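Local coordinates for ankyrin-repeat protein (Cryptosporidium parvum, PDB 2W4S), which probably binds RNA through this all-helical domain, which belongs to the family of the RNA-binding domain of the snRNA and snoRNA transport factor PHAX, at residues 35-40 with 79-84; 43-48 with 66-71; 47-52 with 60-65; 71-76 with 85-90. One frame throughout, in Å; residues are numbered along the deposited sequence.

Contact 1 of 4, residues 35-40 with 79-84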
# COMPACT_ATOMS: atom_id res chain seq x y z
N SER C 35 11.95 -3.11 -4.30
CA SER C 35 10.62 -2.55 -4.04
C SER C 35 9.51 -3.56 -4.32
O SER C 35 8.47 -3.54 -3.66
CB SER C 35 10.38 -1.24 -4.79
OG SER C 35 10.44 -1.43 -6.18
N GLN C 36 9.77 -4.44 -5.27
CA GLN C 36 8.88 -5.54 -5.58
C GLN C 36 8.61 -6.46 -4.38
O GLN C 36 7.46 -6.63 -4.01
CB GLN C 36 9.41 -6.31 -6.78
CG GLN C 36 8.38 -7.08 -7.57
CD GLN C 36 8.84 -7.36 -8.99
OE1 GLN C 36 8.88 -6.45 -9.84
NE2 GLN C 36 9.19 -8.61 -9.27
N ARG C 37 9.64 -7.03 -3.76
CA ARG C 37 9.40 -7.97 -2.63
C ARG C 37 8.91 -7.24 -1.37
O ARG C 37 8.11 -7.79 -0.60
CB ARG C 37 10.64 -8.86 -2.35
CG ARG C 37 11.00 -9.83 -3.52
CD ARG C 37 12.39 -10.46 -3.34
NE ARG C 37 12.35 -11.84 -2.82
CZ ARG C 37 12.68 -12.92 -3.53
NH1 ARG C 37 13.08 -12.81 -4.80
NH2 ARG C 37 12.61 -14.14 -2.98
N SER C 38 9.39 -6.01 -1.17
CA SER C 38 8.90 -5.11 -0.13
C SER C 38 7.36 -4.90 -0.16
O SER C 38 6.69 -5.01 0.87
CB SER C 38 9.59 -3.77 -0.26
OG SER C 38 10.94 -3.89 0.12
N LEU C 39 6.82 -4.62 -1.35
CA LEU C 39 5.38 -4.43 -1.49
C LEU C 39 4.60 -5.69 -1.16
O LEU C 39 3.57 -5.62 -0.48
CB LEU C 39 5.00 -3.90 -2.88
CG LEU C 39 4.69 -2.41 -3.08
CD1 LEU C 39 4.19 -2.17 -4.50
CD2 LEU C 39 3.68 -1.88 -2.07
N GLN C 40 5.09 -6.83 -1.63
CA GLN C 40 4.52 -8.16 -1.29
C GLN C 40 4.48 -8.41 0.20
O GLN C 40 3.53 -9.01 0.70
CB GLN C 40 5.27 -9.31 -1.96
CG GLN C 40 4.93 -9.54 -3.42
CD GLN C 40 5.74 -10.69 -4.06
OE1 GLN C 40 6.13 -10.62 -5.25
NE2 GLN C 40 6.00 -11.74 -3.28
N GLU C 79 13.36 -18.65 6.11
CA GLU C 79 13.28 -19.36 4.83
C GLU C 79 14.47 -19.14 3.92
O GLU C 79 14.40 -19.49 2.74
CB GLU C 79 12.01 -18.95 4.07
CG GLU C 79 10.81 -19.73 4.48
CD GLU C 79 9.69 -18.81 4.82
OE1 GLU C 79 9.55 -17.74 4.13
OE2 GLU C 79 8.93 -19.12 5.77
N ASP C 80 15.54 -18.55 4.47
CA ASP C 80 16.79 -18.32 3.75
C ASP C 80 16.67 -17.34 2.58
O ASP C 80 17.35 -17.48 1.58
CB ASP C 80 17.42 -19.66 3.28
CG ASP C 80 17.83 -20.56 4.46
OD1 ASP C 80 18.46 -20.04 5.42
OD2 ASP C 80 17.54 -21.80 4.43
N GLN C 81 15.78 -16.35 2.70
CA GLN C 81 15.54 -15.39 1.62
C GLN C 81 16.39 -14.14 1.79
O GLN C 81 16.79 -13.49 0.82
CB GLN C 81 14.06 -15.01 1.54
CG GLN C 81 13.16 -16.06 0.93
CD GLN C 81 13.70 -16.56 -0.38
OE1 GLN C 81 13.82 -15.80 -1.34
NE2 GLN C 81 14.07 -17.84 -0.42
N ILE C 82 16.67 -13.82 3.05
CA ILE C 82 17.50 -12.70 3.46
C ILE C 82 18.61 -13.38 4.25
O ILE C 82 18.31 -14.29 5.00
CB ILE C 82 16.67 -11.75 4.38
CG1 ILE C 82 15.79 -10.88 3.54
CG2 ILE C 82 17.53 -10.86 5.25
CD1 ILE C 82 14.75 -10.10 4.36
N THR C 83 19.87 -12.97 4.07
CA THR C 83 20.99 -13.52 4.87
C THR C 83 20.99 -12.93 6.27
O THR C 83 20.34 -11.91 6.52
CB THR C 83 22.37 -13.19 4.28
OG1 THR C 83 22.59 -11.78 4.39
CG2 THR C 83 22.49 -13.64 2.81
N ILE C 84 21.75 -13.54 7.19
CA ILE C 84 21.90 -13.00 8.55
C ILE C 84 22.54 -11.62 8.51
O ILE C 84 22.04 -10.70 9.13
CB ILE C 84 22.72 -13.90 9.51
CG1 ILE C 84 22.02 -15.24 9.78
CG2 ILE C 84 22.98 -13.18 10.81
CD1 ILE C 84 20.64 -15.12 10.37
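Arg37 and Gln81 reach towards each other across the surface of the helical PHAX-type RNA-binding domain. Arg37 sits on helix 24-50. Gln81 sits in the turn between helix 65-78 and helix 84-91. This is the one pair of residues that touches here, and it buries little surface. The contact is made by the ends of both side chains, Arg37 NH2 lying 2.6 Å from Gln81 OE1. The angle is poor for a hydrogen bond, so the approach is best read as polar proximity between two exposed groups. The guanidinium and amide planes are nearly parallel, 9° apart, yet the oxygen comes at the guanidinium obliquely. The two side chains cross at about a right angle. Both start with CG anti to the carbonyl carbon; a bend at chi2 (-50°) then turns the Gln81 amide, while Arg37 bends at chi3.

The backbones stay well separated, with the CA atoms of Arg37 and Gln81 10.5 Å apart. The Gln81 side is set by a Schellman motif that ends helix 65-78. Asp80, with positive phi, is its C-prime residue, and Gln81 N turns back to Leu76 O while Asp80 N turns back to Val77 O. Next to Gln81, buried Ile82 packs on Ile33, Leu73, Leu76 and Val77, which ties the turn to the core. On helix 24-50, Gln36, Leu39 and Gln40 pack on Thr5, Met6 and Ile9 of the second subunit. The turn closes at Thr83, the N-cap of helix 84-91, whose OG1 accepts a hydrogen bond from Glu86 N.

Contact 2 of 4, residues 43-48 with 66-71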
# COMPACT_ATOMS: atom_id res chain seq x y z
N GLU C 43 1.72 -6.02 1.61
CA GLU C 43 0.47 -6.68 1.28
C GLU C 43 0.15 -7.85 2.19
O GLU C 43 -1.01 -7.97 2.66
CB GLU C 43 0.48 -7.18 -0.16
CG GLU C 43 -0.83 -7.84 -0.48
CD GLU C 43 -0.80 -8.66 -1.74
OE1 GLU C 43 0.31 -9.02 -2.22
OE2 GLU C 43 -1.91 -8.93 -2.24
N ASN C 44 1.15 -8.71 2.42
CA ASN C 44 0.98 -9.89 3.26
C ASN C 44 0.66 -9.53 4.68
O ASN C 44 -0.17 -10.19 5.29
CB ASN C 44 2.21 -10.80 3.19
CG ASN C 44 2.30 -11.55 1.87
OD1 ASN C 44 1.28 -11.93 1.28
ND2 ASN C 44 3.53 -11.75 1.37
N ALA C 45 1.30 -8.48 5.18
CA ALA C 45 1.02 -7.91 6.51
C ALA C 45 -0.41 -7.43 6.57
O ALA C 45 -1.09 -7.62 7.58
CB ALA C 45 1.96 -6.76 6.83
N MET C 46 -0.86 -6.80 5.48
CA MET C 46 -2.27 -6.36 5.37
C MET C 46 -3.24 -7.53 5.36
O MET C 46 -4.28 -7.44 5.99
CB MET C 46 -2.49 -5.45 4.16
CG MET C 46 -2.12 -3.98 4.39
SD MET C 46 -2.54 -2.81 3.05
CE MET C 46 -1.64 -3.52 1.65
N LYS C 47 -2.89 -8.62 4.68
CA LYS C 47 -3.78 -9.83 4.62
C LYS C 47 -3.97 -10.45 5.98
O LYS C 47 -5.10 -10.79 6.38
CB LYS C 47 -3.25 -10.90 3.67
CG LYS C 47 -3.34 -10.49 2.24
CD LYS C 47 -3.03 -11.62 1.30
CE LYS C 47 -3.17 -11.09 -0.12
NZ LYS C 47 -3.24 -12.17 -1.13
N VAL C 48 -2.85 -10.54 6.70
CA VAL C 48 -2.84 -10.96 8.10
C VAL C 48 -3.71 -10.03 8.95
O VAL C 48 -4.48 -10.51 9.79
CB VAL C 48 -1.38 -11.02 8.69
CG1 VAL C 48 -1.43 -11.33 10.17
CG2 VAL C 48 -0.55 -12.07 7.99
N GLY C 66 2.94 -2.77 12.04
CA GLY C 66 4.40 -2.70 12.06
C GLY C 66 5.03 -3.98 12.60
O GLY C 66 6.00 -4.51 12.03
N GLY C 67 4.49 -4.50 13.70
CA GLY C 67 5.00 -5.73 14.29
C GLY C 67 4.80 -6.94 13.39
O GLY C 67 5.68 -7.82 13.34
N VAL C 68 3.66 -6.98 12.68
CA VAL C 68 3.36 -8.08 11.76
C VAL C 68 4.42 -8.12 10.65
O VAL C 68 5.01 -9.18 10.38
CB VAL C 68 1.93 -7.99 11.16
CG1 VAL C 68 1.76 -8.99 10.01
CG2 VAL C 68 0.85 -8.24 12.24
N PHE C 69 4.67 -6.97 10.04
CA PHE C 69 5.66 -6.80 8.97
C PHE C 69 7.06 -7.25 9.43
O PHE C 69 7.79 -7.88 8.67
CB PHE C 69 5.64 -5.32 8.55
CG PHE C 69 6.52 -4.97 7.37
CD1 PHE C 69 6.02 -5.03 6.07
CD2 PHE C 69 7.84 -4.54 7.57
CE1 PHE C 69 6.83 -4.69 4.98
CE2 PHE C 69 8.66 -4.20 6.49
CZ PHE C 69 8.15 -4.27 5.19
N CYS C 70 7.41 -6.98 10.69
CA CYS C 70 8.70 -7.43 11.22
C CYS C 70 8.79 -8.94 11.44
O CYS C 70 9.83 -9.55 11.21
CB CYS C 70 9.07 -6.70 12.52
SG CYS C 70 9.34 -4.95 12.25
N TYR C 71 7.70 -9.53 11.91
CA TYR C 71 7.58 -10.98 12.01
C TYR C 71 7.68 -11.64 10.62
O TYR C 71 8.30 -12.65 10.45
CB TYR C 71 6.24 -11.33 12.69
CG TYR C 71 5.71 -12.69 12.34
CD1 TYR C 71 6.24 -13.81 12.95
CD2 TYR C 71 4.73 -12.86 11.39
CE1 TYR C 71 5.81 -15.08 12.62
CE2 TYR C 71 4.27 -14.11 11.06
CZ TYR C 71 4.83 -15.23 11.69
OH TYR C 71 4.42 -16.51 11.40
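Val68 meets Ala45 and Val48 where helix 24-50 crosses helix 65-78 in the buried core of the helical PHAX-type RNA-binding domain. The two short segments run at 120° to each other, and their axes approach to 9.0 Å. Ala45 is small enough for a close approach: its CA lies 5.4 Å from the CA of Phe69.

The Val68 CG1 methyl carries most of the contact. It stands anti to the backbone N (chi1 169°) and comes down on the Ala45 backbone, 3.7 Å from Ala45 CA. The same methyl reaches Val48 one turn further on, 4.0 Å from Val48 CG1, so it is set between the two residues. Phe69 presents its flank instead. Ala45 CB lies at the ring edge, near its plane, and touches the base of that side chain. The ring itself goes on to pack against Ile26 and Leu41 of helix 24-50.

Ile65 and Leu72 of helix 65-78 also pack on Ala45. Away from this interface, helix 24-50 meets the second subunit, where Met46 packs on Tyr42 of that subunit and Glu43 OE2 is hydrogen-bonded to its Thr16 OG1.

Contact 3 of 4, residues 47-52 with 60-65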
# COMPACT_ATOMS: atom_id res chain seq x y z
N LYS C 47 -2.89 -8.62 4.68
CA LYS C 47 -3.78 -9.83 4.62
C LYS C 47 -3.97 -10.45 5.98
O LYS C 47 -5.10 -10.79 6.38
CB LYS C 47 -3.25 -10.90 3.67
CG LYS C 47 -3.34 -10.49 2.24
CD LYS C 47 -3.03 -11.62 1.30
CE LYS C 47 -3.17 -11.09 -0.12
NZ LYS C 47 -3.24 -12.17 -1.13
N VAL C 48 -2.85 -10.54 6.70
CA VAL C 48 -2.84 -10.96 8.10
C VAL C 48 -3.71 -10.03 8.95
O VAL C 48 -4.48 -10.51 9.79
CB VAL C 48 -1.38 -11.02 8.69
CG1 VAL C 48 -1.43 -11.33 10.17
CG2 VAL C 48 -0.55 -12.07 7.99
N GLU C 49 -3.58 -8.72 8.76
CA GLU C 49 -4.43 -7.80 9.49
C GLU C 49 -5.90 -8.03 9.12
O GLU C 49 -6.75 -8.06 10.01
CB GLU C 49 -3.99 -6.35 9.31
CG GLU C 49 -2.65 -6.04 10.00
CD GLU C 49 -2.75 -6.06 11.53
OE1 GLU C 49 -3.26 -5.08 12.13
OE2 GLU C 49 -2.31 -7.05 12.14
N ASN C 50 -6.20 -8.26 7.83
CA ASN C 50 -7.58 -8.53 7.42
C ASN C 50 -8.13 -9.83 8.03
O ASN C 50 -9.32 -9.93 8.30
CB ASN C 50 -7.73 -8.54 5.89
CG ASN C 50 -7.43 -7.18 5.26
OD1 ASN C 50 -7.50 -6.14 5.92
ND2 ASN C 50 -7.11 -7.19 3.97
N SER C 51 -7.25 -10.79 8.29
CA SER C 51 -7.64 -12.03 8.95
C SER C 51 -7.77 -11.92 10.46
O SER C 51 -7.84 -12.93 11.14
CB SER C 51 -6.62 -13.13 8.67
OG SER C 51 -6.71 -13.53 7.33
N GLY C 52 -7.75 -10.71 11.00
CA GLY C 52 -7.82 -10.55 12.45
C GLY C 52 -6.48 -10.49 13.18
O GLY C 52 -6.45 -10.67 14.37
N SER C 60 -1.59 -10.14 25.08
CA SER C 60 -2.37 -9.09 25.75
C SER C 60 -2.99 -8.16 24.73
O SER C 60 -4.00 -7.53 25.00
CB SER C 60 -1.51 -8.32 26.75
OG SER C 60 -0.46 -7.63 26.10
N ARG C 61 -2.38 -8.07 23.56
CA ARG C 61 -3.02 -7.34 22.47
C ARG C 61 -2.61 -7.90 21.11
O ARG C 61 -1.78 -8.79 21.02
CB ARG C 61 -2.69 -5.84 22.54
CG ARG C 61 -1.28 -5.56 22.95
CD ARG C 61 -0.81 -4.23 22.41
NE ARG C 61 0.66 -4.16 22.47
CZ ARG C 61 1.47 -4.22 21.42
NH1 ARG C 61 0.99 -4.34 20.18
NH2 ARG C 61 2.79 -4.15 21.60
N ARG C 62 -3.25 -7.39 20.08
CA ARG C 62 -2.85 -7.63 18.73
C ARG C 62 -1.50 -6.96 18.52
O ARG C 62 -1.22 -5.95 19.14
CB ARG C 62 -3.83 -6.97 17.79
CG ARG C 62 -4.91 -7.83 17.24
CD ARG C 62 -5.04 -7.38 15.81
NE ARG C 62 -6.39 -7.44 15.27
CZ ARG C 62 -6.70 -7.05 14.04
NH1 ARG C 62 -5.77 -6.58 13.21
NH2 ARG C 62 -7.96 -7.16 13.62
N LYS C 63 -0.67 -7.52 17.66
CA LYS C 63 0.50 -6.83 17.19
C LYS C 63 0.00 -5.68 16.32
O LYS C 63 -0.98 -5.84 15.59
CB LYS C 63 1.31 -7.76 16.30
CG LYS C 63 2.19 -8.77 17.00
CD LYS C 63 2.68 -9.75 15.97
CE LYS C 63 4.07 -10.19 16.21
NZ LYS C 63 4.22 -11.11 17.35
N THR C 64 0.66 -4.53 16.39
CA THR C 64 0.43 -3.48 15.39
C THR C 64 0.85 -4.06 14.03
O THR C 64 1.52 -5.09 13.98
CB THR C 64 1.30 -2.24 15.68
OG1 THR C 64 2.65 -2.50 15.29
CG2 THR C 64 1.26 -1.87 17.18
N ILE C 65 0.47 -3.42 12.94
CA ILE C 65 0.82 -3.90 11.61
C ILE C 65 2.33 -3.74 11.37
O ILE C 65 2.94 -4.51 10.61
CB ILE C 65 -0.08 -3.25 10.50
CG1 ILE C 65 0.34 -3.69 9.09
CG2 ILE C 65 -0.13 -1.73 10.64
CD1 ILE C 65 -0.71 -3.37 8.00
O HOH W 1 -2.06 -8.08 14.56
O HOH W 2 -9.54 -7.46 11.56
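At the Schellman motif that ends helix 24-50, Glu49 meets Arg62 and Ile65, and Gly52 meets Arg62. Gly52, with phi 92°, is the C-prime residue, and its N bonds back to Glu49 O.

Glu49 OE1 forms a salt bridge with Arg62 NH1 at 3.1 Å. The carboxylate meets the guanidinium at its edge. The two planes are 75° apart, and the salt bridge runs from OE1 to NH1; NH2 is taken by a water. The guanidinium lies flat on the Gly52 peptide, with Gly52 C 3.5 Å above its plane, over the centre. Two waters add to the grip. One joins Glu49 OE2 (2.6 Å) to Lys63 O (2.7 Å). The other accepts from Arg62 NH2 at 2.6 Å and donates to Glu49 O. Glu49 CG, placed anti to the carbonyl carbon (chi1 -69°), rests 3.8 Å from Ile65 CB; the bend at chi2 then turns the carboxylate to Arg62.

Ile65 also packs on Ala45 and Met46, and Lys63 pairs by backbone with Leu54. Thr64 OG1 caps Gly67 N. The arrangement is that of a helix-loop-helix connection: a Schellman C-cap closes one helix, a threonine N-cap starts the next, and a salt bridge ties the end of helix 24-50 to the loop before helix 65-78.

Contact 4 of 4, residues 71-76 with 85-90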
# COMPACT_ATOMS: atom_id res chain seq x y z
N TYR C 71 7.70 -9.53 11.91
CA TYR C 71 7.58 -10.98 12.01
C TYR C 71 7.68 -11.64 10.62
O TYR C 71 8.30 -12.65 10.45
CB TYR C 71 6.24 -11.33 12.69
CG TYR C 71 5.71 -12.69 12.34
CD1 TYR C 71 6.24 -13.81 12.95
CD2 TYR C 71 4.73 -12.86 11.39
CE1 TYR C 71 5.81 -15.08 12.62
CE2 TYR C 71 4.27 -14.11 11.06
CZ TYR C 71 4.83 -15.23 11.69
OH TYR C 71 4.42 -16.51 11.40
N LEU C 72 7.03 -11.04 9.62
CA LEU C 72 7.07 -11.55 8.25
C LEU C 72 8.45 -11.45 7.60
O LEU C 72 8.84 -12.30 6.81
CB LEU C 72 6.08 -10.77 7.43
CG LEU C 72 4.80 -11.45 6.95
CD1 LEU C 72 4.50 -12.73 7.73
CD2 LEU C 72 3.62 -10.46 6.91
N LEU C 73 9.16 -10.39 7.94
CA LEU C 73 10.47 -10.09 7.42
C LEU C 73 11.42 -11.10 8.02
O LEU C 73 12.27 -11.66 7.34
CB LEU C 73 10.82 -8.67 7.85
CG LEU C 73 12.11 -8.00 7.38
CD1 LEU C 73 12.22 -7.96 5.83
CD2 LEU C 73 12.18 -6.58 7.95
N LYS C 74 11.20 -11.37 9.31
CA LYS C 74 11.98 -12.34 10.03
C LYS C 74 11.72 -13.74 9.48
O LYS C 74 12.61 -14.60 9.53
CB LYS C 74 11.67 -12.29 11.52
CG LYS C 74 12.48 -13.31 12.32
CD LYS C 74 12.30 -13.14 13.83
CE LYS C 74 13.33 -13.95 14.59
NZ LYS C 74 12.80 -14.35 15.94
N GLN C 75 10.51 -13.96 8.95
CA GLN C 75 10.20 -15.20 8.26
C GLN C 75 10.99 -15.33 6.96
O GLN C 75 11.30 -16.45 6.53
CB GLN C 75 8.69 -15.37 8.01
CG GLN C 75 7.94 -15.82 9.26
CD GLN C 75 8.64 -16.99 9.97
OE1 GLN C 75 9.29 -16.82 11.02
NE2 GLN C 75 8.53 -18.18 9.40
N LEU C 76 11.38 -14.20 6.37
CA LEU C 76 12.22 -14.26 5.18
C LEU C 76 13.62 -14.79 5.51
O LEU C 76 14.22 -15.52 4.71
CB LEU C 76 12.25 -12.92 4.43
CG LEU C 76 10.95 -12.43 3.75
CD1 LEU C 76 11.26 -11.17 2.97
CD2 LEU C 76 10.37 -13.44 2.79
N GLN C 85 23.63 -11.48 7.77
CA GLN C 85 24.23 -10.17 7.52
C GLN C 85 23.22 -9.13 7.03
O GLN C 85 23.19 -8.01 7.54
CB GLN C 85 25.38 -10.28 6.54
CG GLN C 85 26.75 -10.16 7.18
CD GLN C 85 27.02 -11.18 8.30
OE1 GLN C 85 26.83 -10.87 9.49
NE2 GLN C 85 27.48 -12.39 7.93
N GLU C 86 22.37 -9.49 6.06
CA GLU C 86 21.37 -8.56 5.59
C GLU C 86 20.34 -8.21 6.66
O GLU C 86 19.86 -7.08 6.73
CB GLU C 86 20.68 -9.07 4.32
CG GLU C 86 21.60 -9.03 3.11
CD GLU C 86 21.01 -9.72 1.89
OE1 GLU C 86 20.05 -10.49 2.00
OE2 GLU C 86 21.51 -9.47 0.79
N TRP C 87 20.02 -9.17 7.51
CA TRP C 87 19.06 -8.93 8.59
C TRP C 87 19.60 -7.93 9.63
O TRP C 87 18.86 -7.13 10.17
CB TRP C 87 18.67 -10.28 9.19
CG TRP C 87 17.94 -10.28 10.52
CD1 TRP C 87 18.46 -10.65 11.72
CD2 TRP C 87 16.56 -9.95 10.76
NE1 TRP C 87 17.51 -10.57 12.70
CE2 TRP C 87 16.33 -10.14 12.15
CE3 TRP C 87 15.49 -9.54 9.95
CZ2 TRP C 87 15.06 -9.93 12.76
CZ3 TRP C 87 14.20 -9.33 10.56
CH2 TRP C 87 14.01 -9.52 11.94
N ASN C 88 20.89 -8.01 9.89
CA ASN C 88 21.56 -7.10 10.78
C ASN C 88 21.66 -5.69 10.20
O ASN C 88 21.52 -4.72 10.94
CB ASN C 88 22.93 -7.65 11.16
CG ASN C 88 22.87 -8.62 12.32
OD1 ASN C 88 23.20 -8.26 13.44
ND2 ASN C 88 22.42 -9.86 12.07
N TYR C 89 21.91 -5.57 8.89
CA TYR C 89 21.97 -4.26 8.25
C TYR C 89 20.62 -3.56 8.39
O TYR C 89 20.58 -2.39 8.80
CB TYR C 89 22.40 -4.36 6.78
CG TYR C 89 22.14 -3.11 5.94
CD1 TYR C 89 22.92 -1.95 6.08
CD2 TYR C 89 21.09 -3.09 5.00
CE1 TYR C 89 22.68 -0.80 5.29
CE2 TYR C 89 20.84 -1.94 4.20
CZ TYR C 89 21.64 -0.81 4.36
OH TYR C 89 21.36 0.30 3.59
N ILE C 90 19.54 -4.28 8.07
CA ILE C 90 18.17 -3.79 8.16
C ILE C 90 17.81 -3.32 9.57
O ILE C 90 17.24 -2.24 9.73
CB ILE C 90 17.13 -4.85 7.68
CG1 ILE C 90 17.11 -4.98 6.16
CG2 ILE C 90 15.74 -4.50 8.13
CD1 ILE C 90 16.54 -6.28 5.68
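Helix segments 71-76 and 85-90 run roughly antiparallel, at 154°, with axes no closer than 11.1 Å and the CA atoms of Lys74 and Trp87 8.0 Å apart. The Trp87 indole bridges much of this spacing.

Trp87 leaves its helix with CG anti to the backbone N (chi1 166°), and this carries the six-membered ring across to helix 65-78. The ring enters with its far corner, not with a stacked face. Trp87 CZ3 lies 4.0 Å from Leu73 CG, which sits at the ring edge near its plane. Trp87 CH2 comes 3.7 Å from Lys74 CB, and this approach is oblique. The corner also touches the Lys74 backbone, with Trp87 CZ3 3.8 Å from Lys74 N. Beyond CG the Lys74 chain is extended and leads away from segment 85-90.

One turn on from Trp87, Ile90 continues the apolar seam. Its CG2 methyl meets Leu73 CD2 at 4.1 Å, so Leu73 is shared by both residues.

No other chain of the assembly touches these segments. Helix 24-50 lines the inner side: Leu41 packs on Leu73, Phe25 packs on Ile90, and Arg28 NH2 donates a hydrogen bond to Ile90 O. Ile82, in the turn joining the two helices, packs on Leu73 and Leu76 and completes the corner between helices 65-78, 84-91 and 24-50.

Overall arrangement
All four contacts lie in the PHAX-type RNA-binding domain. Contacts 1, 2 and 3 use helix 24-50; contacts 2 and 4 use helix 65-78. Contact 3 lies at the connection between these helices, with contact 2 beside it, their centres 8 Å apart. Contact 4 follows in the chain and sits 8 Å from contact 1, centre to centre. Contacts 1 and 3 lie 21 Å apart, on opposite sides of the chain's centre. Contacts 2 and 3 are nested within the loop closed by contact 1, while contact 4 crosses it. The contacts thus tie three successive helices into one compact unit, and contacts 1, 2 and 3 also touch the second subunit along helix 24-50.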